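Local atomic coordinates of oxidoreductase (Corynebacterium diphtheriae, PDB entry 3K1Y), a protein that probably works as an FMN-binding oxidoreductase of the NADPH-dependent FMN reductase family. Residues Thr154-Ala159 / Ala176-Glu181; Met119-Ala124 / Met147-Val152; Asp62-Met67 / Thr101-Met106. All coordinates share one frame; numbering follows the deposited sequence.

Contact 1 (Thr154-Ala159 / Ala176-Glu181)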
loop_
_atom_site.group_PDB
_atom_site.type_symbol
_atom_site.label_atom_id
_atom_site.label_comp_id
_atom_site.label_asym_id
_atom_site.label_seq_id
_atom_site.Cartn_x
_atom_site.Cartn_y
_atom_site.Cartn_z
ATOM N N THR A 154 1.796 -15.685 -7.704
ATOM C CA THR A 154 2.545 -15.080 -8.789
ATOM C C THR A 154 1.801 -14.016 -9.574
ATOM O O THR A 154 0.953 -14.328 -10.420
ATOM C CB THR A 154 3.037 -16.147 -9.774
ATOM O OG1 THR A 154 3.722 -17.177 -9.050
ATOM C CG2 THR A 154 3.976 -15.537 -10.792
ATOM N N GLY A 155 2.133 -12.757 -9.290
ATOM C CA GLY A 155 1.524 -11.653 -10.001
ATOM C C GLY A 155 2.335 -11.486 -11.266
ATOM O O GLY A 155 3.502 -11.849 -11.297
ATOM N N VAL A 156 1.728 -10.941 -12.314
ATOM C CA VAL A 156 2.430 -10.758 -13.571
ATOM C C VAL A 156 2.529 -9.298 -13.993
ATOM O O VAL A 156 1.548 -8.715 -14.454
ATOM C CB VAL A 156 1.732 -11.536 -14.699
ATOM C CG1 VAL A 156 2.515 -11.404 -15.989
ATOM C CG2 VAL A 156 1.593 -12.986 -14.312
ATOM N N PHE A 157 3.710 -8.710 -13.839
ATOM C CA PHE A 157 3.908 -7.328 -14.254
ATOM C C PHE A 157 4.810 -7.295 -15.482
ATOM O O PHE A 157 5.999 -7.587 -15.403
ATOM C CB PHE A 157 4.549 -6.484 -13.155
ATOM C CG PHE A 157 4.558 -5.015 -13.467
ATOM C CD1 PHE A 157 3.445 -4.227 -13.189
ATOM C CD2 PHE A 157 5.661 -4.427 -14.086
ATOM C CE1 PHE A 157 3.418 -2.866 -13.524
ATOM C CE2 PHE A 157 5.655 -3.070 -14.427
ATOM C CZ PHE A 157 4.526 -2.284 -14.146
ATOM N N ALA A 158 4.237 -6.928 -16.620
ATOM C CA ALA A 158 4.992 -6.866 -17.857
ATOM C C ALA A 158 5.529 -5.478 -18.162
ATOM O O ALA A 158 4.771 -4.531 -18.374
ATOM C CB ALA A 158 4.133 -7.353 -19.018
ATOM N N ALA A 159 6.851 -5.371 -18.168
ATOM C CA ALA A 159 7.530 -4.125 -18.501
ATOM C C ALA A 159 7.972 -4.386 -19.933
ATOM O O ALA A 159 8.826 -5.228 -20.173
ATOM C CB ALA A 159 8.724 -3.929 -17.600
ATOM N N ALA A 176 4.079 -18.804 -17.046
ATOM C CA ALA A 176 3.726 -20.211 -16.904
ATOM C C ALA A 176 3.472 -20.558 -15.434
ATOM O O ALA A 176 2.504 -21.257 -15.120
ATOM C CB ALA A 176 4.834 -21.094 -17.471
ATOM N N ARG A 177 4.327 -20.069 -14.533
ATOM C CA ARG A 177 4.141 -20.353 -13.110
ATOM C C ARG A 177 2.768 -19.879 -12.640
ATOM O O ARG A 177 2.027 -20.637 -12.014
ATOM C CB ARG A 177 5.230 -19.692 -12.264
ATOM C CG ARG A 177 5.077 -19.969 -10.770
ATOM C CD ARG A 177 6.180 -19.318 -9.960
ATOM N NE ARG A 177 7.492 -19.735 -10.434
ATOM C CZ ARG A 177 8.645 -19.248 -9.991
ATOM N NH1 ARG A 177 8.659 -18.312 -9.049
ATOM N NH2 ARG A 177 9.786 -19.698 -10.499
ATOM N N ALA A 178 2.435 -18.623 -12.935
ATOM C CA ALA A 178 1.128 -18.079 -12.563
ATOM C C ALA A 178 0.047 -18.922 -13.244
ATOM O O ALA A 178 -0.967 -19.272 -12.641
ATOM C CB ALA A 178 1.012 -16.639 -13.011
ATOM N N ALA A 179 0.275 -19.247 -14.508
ATOM C CA ALA A 179 -0.668 -20.070 -15.257
ATOM C C ALA A 179 -0.877 -21.417 -14.550
ATOM O O ALA A 179 -2.013 -21.868 -14.373
ATOM C CB ALA A 179 -0.151 -20.296 -16.672
ATOM N N GLY A 180 0.223 -22.047 -14.148
ATOM C CA GLY A 180 0.139 -23.323 -13.469
ATOM C C GLY A 180 -0.591 -23.195 -12.149
ATOM O O GLY A 180 -1.446 -24.022 -11.815
ATOM N N GLU A 181 -0.255 -22.159 -11.387
ATOM C CA GLU A 181 -0.900 -21.939 -10.099
ATOM C C GLU A 181 -2.407 -21.827 -10.298
ATOM O O GLU A 181 -3.189 -22.491 -9.615
ATOM C CB GLU A 181 -0.364 -20.660 -9.442
ATOM C CG GLU A 181 0.922 -20.842 -8.647
ATOM C CD GLU A 181 1.667 -19.525 -8.425
ATOM O OE1 GLU A 181 1.014 -18.511 -8.087
ATOM O OE2 GLU A 181 2.910 -19.505 -8.584
HETATM O O HOH W 1 6.378 -16.828 -7.987
#

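Contact 2 (Met119-Ala124 / Met147-Val152)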
loop_
_atom_site.group_PDB
_atom_site.type_symbol
_atom_site.label_atom_id
_atom_site.label_comp_id
_atom_site.label_asym_id
_atom_site.label_seq_id
_atom_site.Cartn_x
_atom_site.Cartn_y
_atom_site.Cartn_z
HETATM N N MSE A 119 -13.024 -16.969 -6.003
HETATM C CA MSE A 119 -12.521 -17.018 -7.374
HETATM C C MSE A 119 -10.995 -17.079 -7.558
HETATM O O MSE A 119 -10.288 -16.118 -7.246
HETATM C CB MSE A 119 -13.062 -15.808 -8.144
HETATM C CG MSE A 119 -12.654 -15.734 -9.604
HETATM SE SE MSE A 119 -13.440 -17.164 -10.641
HETATM C CE MSE A 119 -15.261 -16.524 -10.748
ATOM N N PRO A 120 -10.470 -18.216 -8.065
ATOM C CA PRO A 120 -9.019 -18.326 -8.280
ATOM C C PRO A 120 -8.702 -17.187 -9.242
ATOM O O PRO A 120 -9.443 -16.993 -10.209
ATOM C CB PRO A 120 -8.864 -19.708 -8.908
ATOM C CG PRO A 120 -10.014 -20.488 -8.280
ATOM C CD PRO A 120 -11.153 -19.495 -8.350
ATOM N N THR A 121 -7.622 -16.445 -8.982
ATOM C CA THR A 121 -7.284 -15.261 -9.774
ATOM C C THR A 121 -5.803 -14.889 -9.924
ATOM O O THR A 121 -5.037 -14.925 -8.956
ATOM C CB THR A 121 -7.970 -14.007 -9.155
ATOM O OG1 THR A 121 -9.390 -14.174 -9.166
ATOM C CG2 THR A 121 -7.602 -12.739 -9.924
ATOM N N ILE A 122 -5.421 -14.501 -11.142
ATOM C CA ILE A 122 -4.064 -14.031 -11.421
ATOM C C ILE A 122 -4.195 -12.529 -11.672
ATOM O O ILE A 122 -5.014 -12.103 -12.499
ATOM C CB ILE A 122 -3.466 -14.623 -12.714
ATOM C CG1 ILE A 122 -2.940 -16.036 -12.479
ATOM C CG2 ILE A 122 -2.339 -13.710 -13.224
ATOM C CD1 ILE A 122 -2.463 -16.709 -13.748
ATOM N N ILE A 123 -3.408 -11.730 -10.968
ATOM C CA ILE A 123 -3.455 -10.289 -11.176
ATOM C C ILE A 123 -2.276 -9.878 -12.067
ATOM O O ILE A 123 -1.166 -10.402 -11.932
ATOM C CB ILE A 123 -3.436 -9.528 -9.831
ATOM C CG1 ILE A 123 -2.261 -9.988 -8.974
ATOM C CG2 ILE A 123 -4.759 -9.774 -9.082
ATOM C CD1 ILE A 123 -2.122 -9.203 -7.691
ATOM N N ALA A 124 -2.524 -8.973 -13.001
ATOM C CA ALA A 124 -1.478 -8.540 -13.909
ATOM C C ALA A 124 -1.574 -7.072 -14.343
ATOM O O ALA A 124 -2.664 -6.491 -14.430
ATOM C CB ALA A 124 -1.461 -9.453 -15.139
HETATM N N MSE A 147 -12.495 -8.618 -2.039
HETATM C CA MSE A 147 -13.683 -9.280 -2.554
HETATM C C MSE A 147 -13.625 -10.776 -2.313
HETATM O O MSE A 147 -14.460 -11.536 -2.801
HETATM C CB MSE A 147 -13.867 -8.974 -4.032
HETATM C CG MSE A 147 -14.431 -7.592 -4.247
HETATM SE SE MSE A 147 -14.678 -7.143 -6.079
HETATM C CE MSE A 147 -12.876 -6.576 -6.449
ATOM N N ARG A 148 -12.624 -11.178 -1.539
ATOM C CA ARG A 148 -12.421 -12.565 -1.174
ATOM C C ARG A 148 -12.039 -13.493 -2.317
ATOM O O ARG A 148 -12.289 -14.699 -2.259
ATOM C CB ARG A 148 -13.657 -13.091 -0.438
ATOM C CG ARG A 148 -13.958 -12.339 0.852
ATOM C CD ARG A 148 -15.258 -12.814 1.462
ATOM N NE ARG A 148 -15.212 -14.234 1.803
ATOM C CZ ARG A 148 -16.278 -14.954 2.132
ATOM N NH1 ARG A 148 -17.471 -14.380 2.160
ATOM N NH2 ARG A 148 -16.154 -16.241 2.424
ATOM N N ALA A 149 -11.437 -12.933 -3.359
ATOM C CA ALA A 149 -10.960 -13.744 -4.475
ATOM C C ALA A 149 -9.651 -14.383 -3.986
ATOM O O ALA A 149 -8.917 -13.770 -3.206
ATOM C CB ALA A 149 -10.678 -12.864 -5.679
ATOM N N VAL A 150 -9.354 -15.610 -4.396
ATOM C CA VAL A 150 -8.092 -16.194 -3.959
ATOM C C VAL A 150 -7.097 -15.877 -5.068
ATOM O O VAL A 150 -7.185 -16.409 -6.175
ATOM C CB VAL A 150 -8.203 -17.759 -3.663
ATOM C CG1 VAL A 150 -9.658 -18.199 -3.663
ATOM C CG2 VAL A 150 -7.373 -18.574 -4.637
ATOM N N VAL A 151 -6.169 -14.970 -4.770
ATOM C CA VAL A 151 -5.161 -14.547 -5.744
ATOM C C VAL A 151 -3.889 -15.386 -5.703
ATOM O O VAL A 151 -3.210 -15.454 -4.669
ATOM C CB VAL A 151 -4.774 -13.066 -5.526
ATOM C CG1 VAL A 151 -3.664 -12.665 -6.488
ATOM C CG2 VAL A 151 -5.989 -12.181 -5.738
ATOM N N VAL A 152 -3.555 -16.015 -6.829
ATOM C CA VAL A 152 -2.356 -16.839 -6.859
ATOM C C VAL A 152 -1.143 -15.968 -6.573
ATOM O O VAL A 152 -1.064 -14.817 -7.022
ATOM C CB VAL A 152 -2.184 -17.576 -8.202
ATOM C CG1 VAL A 152 -3.454 -18.341 -8.518
ATOM C CG2 VAL A 152 -1.812 -16.612 -9.316
HETATM O O HOH W 2 -1.471 -13.526 -9.643
#

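Contact 3 (Asp62-Met67 / Thr101-Met106)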
loop_
_atom_site.group_PDB
_atom_site.type_symbol
_atom_site.label_atom_id
_atom_site.label_comp_id
_atom_site.label_asym_id
_atom_site.label_seq_id
_atom_site.Cartn_x
_atom_site.Cartn_y
_atom_site.Cartn_z
ATOM N N ASP A 62 -21.895 0.909 -21.397
ATOM C CA ASP A 62 -22.646 0.039 -20.491
ATOM C C ASP A 62 -22.178 0.268 -19.058
ATOM O O ASP A 62 -22.959 0.182 -18.102
ATOM C CB ASP A 62 -22.436 -1.434 -20.852
ATOM C CG ASP A 62 -22.534 -1.690 -22.344
ATOM O OD1 ASP A 62 -21.660 -1.187 -23.085
ATOM O OD2 ASP A 62 -23.480 -2.389 -22.774
ATOM N N LEU A 63 -20.891 0.559 -18.920
ATOM C CA LEU A 63 -20.299 0.792 -17.618
ATOM C C LEU A 63 -20.773 2.115 -17.034
ATOM O O LEU A 63 -21.282 2.158 -15.912
ATOM C CB LEU A 63 -18.775 0.781 -17.737
ATOM C CG LEU A 63 -18.001 -0.189 -16.839
ATOM C CD1 LEU A 63 -18.689 -1.540 -16.797
ATOM C CD2 LEU A 63 -16.585 -0.325 -17.367
HETATM N N MSE A 64 -20.615 3.193 -17.788
HETATM C CA MSE A 64 -21.034 4.482 -17.284
HETATM C C MSE A 64 -22.538 4.724 -17.357
HETATM O O MSE A 64 -23.004 5.850 -17.191
HETATM C CB MSE A 64 -20.216 5.594 -17.952
HETATM C CG MSE A 64 -18.884 5.831 -17.204
HETATM SE SE MSE A 64 -17.578 6.762 -18.050
HETATM C CE MSE A 64 -16.448 5.473 -18.472
ATOM N N THR A 65 -23.293 3.655 -17.612
ATOM C CA THR A 65 -24.755 3.721 -17.610
ATOM C C THR A 65 -25.117 3.098 -16.270
ATOM O O THR A 65 -26.113 3.461 -15.649
ATOM C CB THR A 65 -25.415 2.904 -18.739
ATOM O OG1 THR A 65 -25.475 3.698 -19.926
ATOM C CG2 THR A 65 -26.843 2.510 -18.363
ATOM N N ALA A 66 -24.285 2.157 -15.831
ATOM C CA ALA A 66 -24.480 1.508 -14.545
ATOM C C ALA A 66 -23.995 2.479 -13.457
ATOM O O ALA A 66 -24.141 2.216 -12.262
ATOM C CB ALA A 66 -23.694 0.212 -14.485
HETATM N N MSE A 67 -23.410 3.597 -13.883
HETATM C CA MSE A 67 -22.924 4.616 -12.954
HETATM C C MSE A 67 -24.041 5.611 -12.671
HETATM O O MSE A 67 -24.411 5.846 -11.522
HETATM C CB MSE A 67 -21.727 5.367 -13.547
HETATM C CG MSE A 67 -20.385 4.676 -13.367
HETATM SE SE MSE A 67 -19.889 4.486 -11.504
HETATM C CE MSE A 67 -19.444 6.330 -11.134
ATOM N N THR A 101 -6.141 1.479 -13.495
ATOM C CA THR A 101 -6.958 2.487 -14.167
ATOM C C THR A 101 -8.302 2.743 -13.494
ATOM O O THR A 101 -8.882 1.852 -12.873
ATOM C CB THR A 101 -7.219 2.085 -15.634
ATOM O OG1 THR A 101 -5.974 1.983 -16.337
ATOM C CG2 THR A 101 -8.064 3.115 -16.311
ATOM N N GLY A 102 -8.794 3.971 -13.622
ATOM C CA GLY A 102 -10.079 4.298 -13.043
ATOM C C GLY A 102 -11.131 3.412 -13.688
ATOM O O GLY A 102 -12.043 2.931 -13.014
ATOM N N LEU A 103 -10.991 3.184 -14.994
ATOM C CA LEU A 103 -11.938 2.353 -15.733
ATOM C C LEU A 103 -11.903 0.911 -15.218
ATOM O O LEU A 103 -12.938 0.248 -15.102
ATOM C CB LEU A 103 -11.620 2.384 -17.229
ATOM C CG LEU A 103 -12.499 1.516 -18.142
ATOM C CD1 LEU A 103 -13.929 2.047 -18.142
ATOM C CD2 LEU A 103 -11.919 1.512 -19.565
ATOM N N PHE A 104 -10.703 0.430 -14.920
ATOM C CA PHE A 104 -10.526 -0.904 -14.388
ATOM C C PHE A 104 -11.274 -0.920 -13.060
ATOM O O PHE A 104 -12.061 -1.830 -12.781
ATOM C CB PHE A 104 -9.032 -1.160 -14.162
ATOM C CG PHE A 104 -8.715 -2.467 -13.475
ATOM C CD1 PHE A 104 -8.530 -3.629 -14.215
ATOM C CD2 PHE A 104 -8.534 -2.514 -12.087
ATOM C CE1 PHE A 104 -8.158 -4.826 -13.590
ATOM C CE2 PHE A 104 -8.166 -3.698 -11.452
ATOM C CZ PHE A 104 -7.973 -4.862 -12.209
ATOM N N LYS A 105 -11.036 0.107 -12.249
ATOM C CA LYS A 105 -11.669 0.194 -10.937
ATOM C C LYS A 105 -13.186 0.269 -11.045
ATOM O O LYS A 105 -13.908 -0.361 -10.265
ATOM C CB LYS A 105 -11.149 1.414 -10.167
ATOM C CG LYS A 105 -11.691 1.538 -8.736
ATOM C CD LYS A 105 -11.420 0.261 -7.930
ATOM C CE LYS A 105 -11.473 0.508 -6.424
ATOM N NZ LYS A 105 -12.764 1.070 -5.939
HETATM N N MSE A 106 -13.668 1.036 -12.012
HETATM C CA MSE A 106 -15.096 1.195 -12.192
HETATM C C MSE A 106 -15.797 -0.144 -12.344
HETATM O O MSE A 106 -16.799 -0.405 -11.681
HETATM C CB MSE A 106 -15.369 2.066 -13.408
HETATM C CG MSE A 106 -16.803 2.531 -13.515
HETATM SE SE MSE A 106 -16.959 3.821 -14.923
HETATM C CE MSE A 106 -16.221 5.364 -13.994
#

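Contact 1 (Thr154-Ala159 / Ala176-Glu181)
T154 and A178 bring the two backbones closest, their CA atoms 5.0 Å apart; from T154 the chain leaves the helix, and beyond V156 nothing touches 176-181. Segment 176-181 is continuous helix within 165-188, whereas T154 and G155 belong to the break in strand 150-159, which resumes at V156. E181 grips T154 at two points. E181 OE1 accepts T154 N on its syn lone pair, at 3.0 Å and with an N-H...O angle of 155°. T154 OG1 donates to E181 OE2 at a short 2.5 Å, also on the syn side but 21° out of the carboxylate plane. With chi1 at -52°, OG1 lies beside its own backbone N, and both donors therefore face the same carboxylate. In this flavodoxin-like fold 150-159 is an outermost strand of the parallel sheet within the chain, and the C-terminal helix 165-188 packs back across it. A178 CB packs against T154 O at 3.5 Å and makes the apolar contact with V156 CG2 at 3.9 Å. V156 continues onto I30 and I34 of helix 26-44. Toward the exposed edge, R177 CD passes 3.4 Å from T154 OG1, and a water hydrogen-bonded to R177 NH1 at the edge of the guanidinium donates to OG1.

Contact 2 (Met119-Ala124 / Met147-Val152)
Within the beta-alpha-beta unit of strand 120-127, helix 135-146 and strand 150-159, T121 and V151 lie side by side as a parallel pair, CA atoms 4.6 Å apart. T121 bonds to the two residues flanking V151: its N donates to V150 O at 2.8 Å, and its O accepts V152 N at 2.8 Å with an N-H...O angle of 153°. V151 CA adds a CA-H...O contact to T121 O. One step further, water 2 stands in for a direct strand bond, accepting from I123 N and donating to V152 O, which also receives R141. At the other end V150 N makes a weak bond to M119 O. That oxygen is held again by T121 OG1 at 2.9 Å, the hydroxyl standing 57° out of the carbonyl plane. T121 and V151 both face L144 of helix 135-146. I123 crosses V151 at about a right angle, its CG1 3.9 Å from V151 CG1 and its CG2 and CD1 nearly as near to the same methyl. I122 CG1 meets V152 CG2 at 3.4 Å; chi1 of V152 (-53°) puts CG1 anti to the carbonyl carbon, which leaves CG2 between backbone N and carbonyl carbon. I122 also packs on L182. Helix 135-146 makes the beta-alpha-beta crossover on one face and helix 165-188 covers the other, the layering of a flavodoxin-like alpha/beta/alpha sandwich.

Contact 3 (Asp62-Met67 / Thr101-Met106)
M106 and L63 carry most of this apolar contact, in which the end of helix 60-63 and the turn after it pack against the start of helix 102-110. In the flavodoxin-like fold the first segment belongs to the connection leading from strand 49-55 to helix 74-85, and the second begins the helix that follows strand 88-94. M106, a selenomethionine like M64 and M67, has the largest buried area. Its CG is anti to the backbone N (chi1 -168°), which sets CG toward the turn, and the bend at chi3 (-78°) folds CE back. The selenium meets two methylene groups of the turn: M64 CG at 3.6 Å and M67 CG at 3.9 Å. M64 crosses M106 at about a right angle, and its CE also comes to 3.9 Å from M106 SE. M67 approaches more slantwise, with its SE 4.2 Å from M106 CG. Both M64 and M67 are poorly ordered, and their exact rotamers deserve caution. L63 points toward the helix from the last helical position before the turn and also packs on F107. Its CG lies 4.5 Å from M106 CG, a loose approach beside its main partner, L103. The third subunit, another copy of the protein, closes over this patch: its M106 packs on M106 here, its M64 on M64, and its L21 on M67. Where the leucines meet, at about a right angle to each other, L63 CD2 touches L103 CD1 at 3.6 Å.

How the contacts relate
Contacts 1 and 2 share strand 150-159 and touch directly: V156 N probably bonds to I123 O, while E181 OE1 packs against V152 CB and A178 O against I122 CD1. The strand pairing begun in contact 2 therefore passes the break and resumes at V156, within contact 1. All three contacts are buried; only contact 1 has an exposed touching residue, R177. Contact 2 is backbone bonding inside the sheet; contact 1 ties the same strand to a covering helix through a carboxylate. Contact 3 lies farthest from the chain's centre, about 26 Å from contact 1 between centres and on the opposite side, and its purely apolar side chains are buried partly by another subunit.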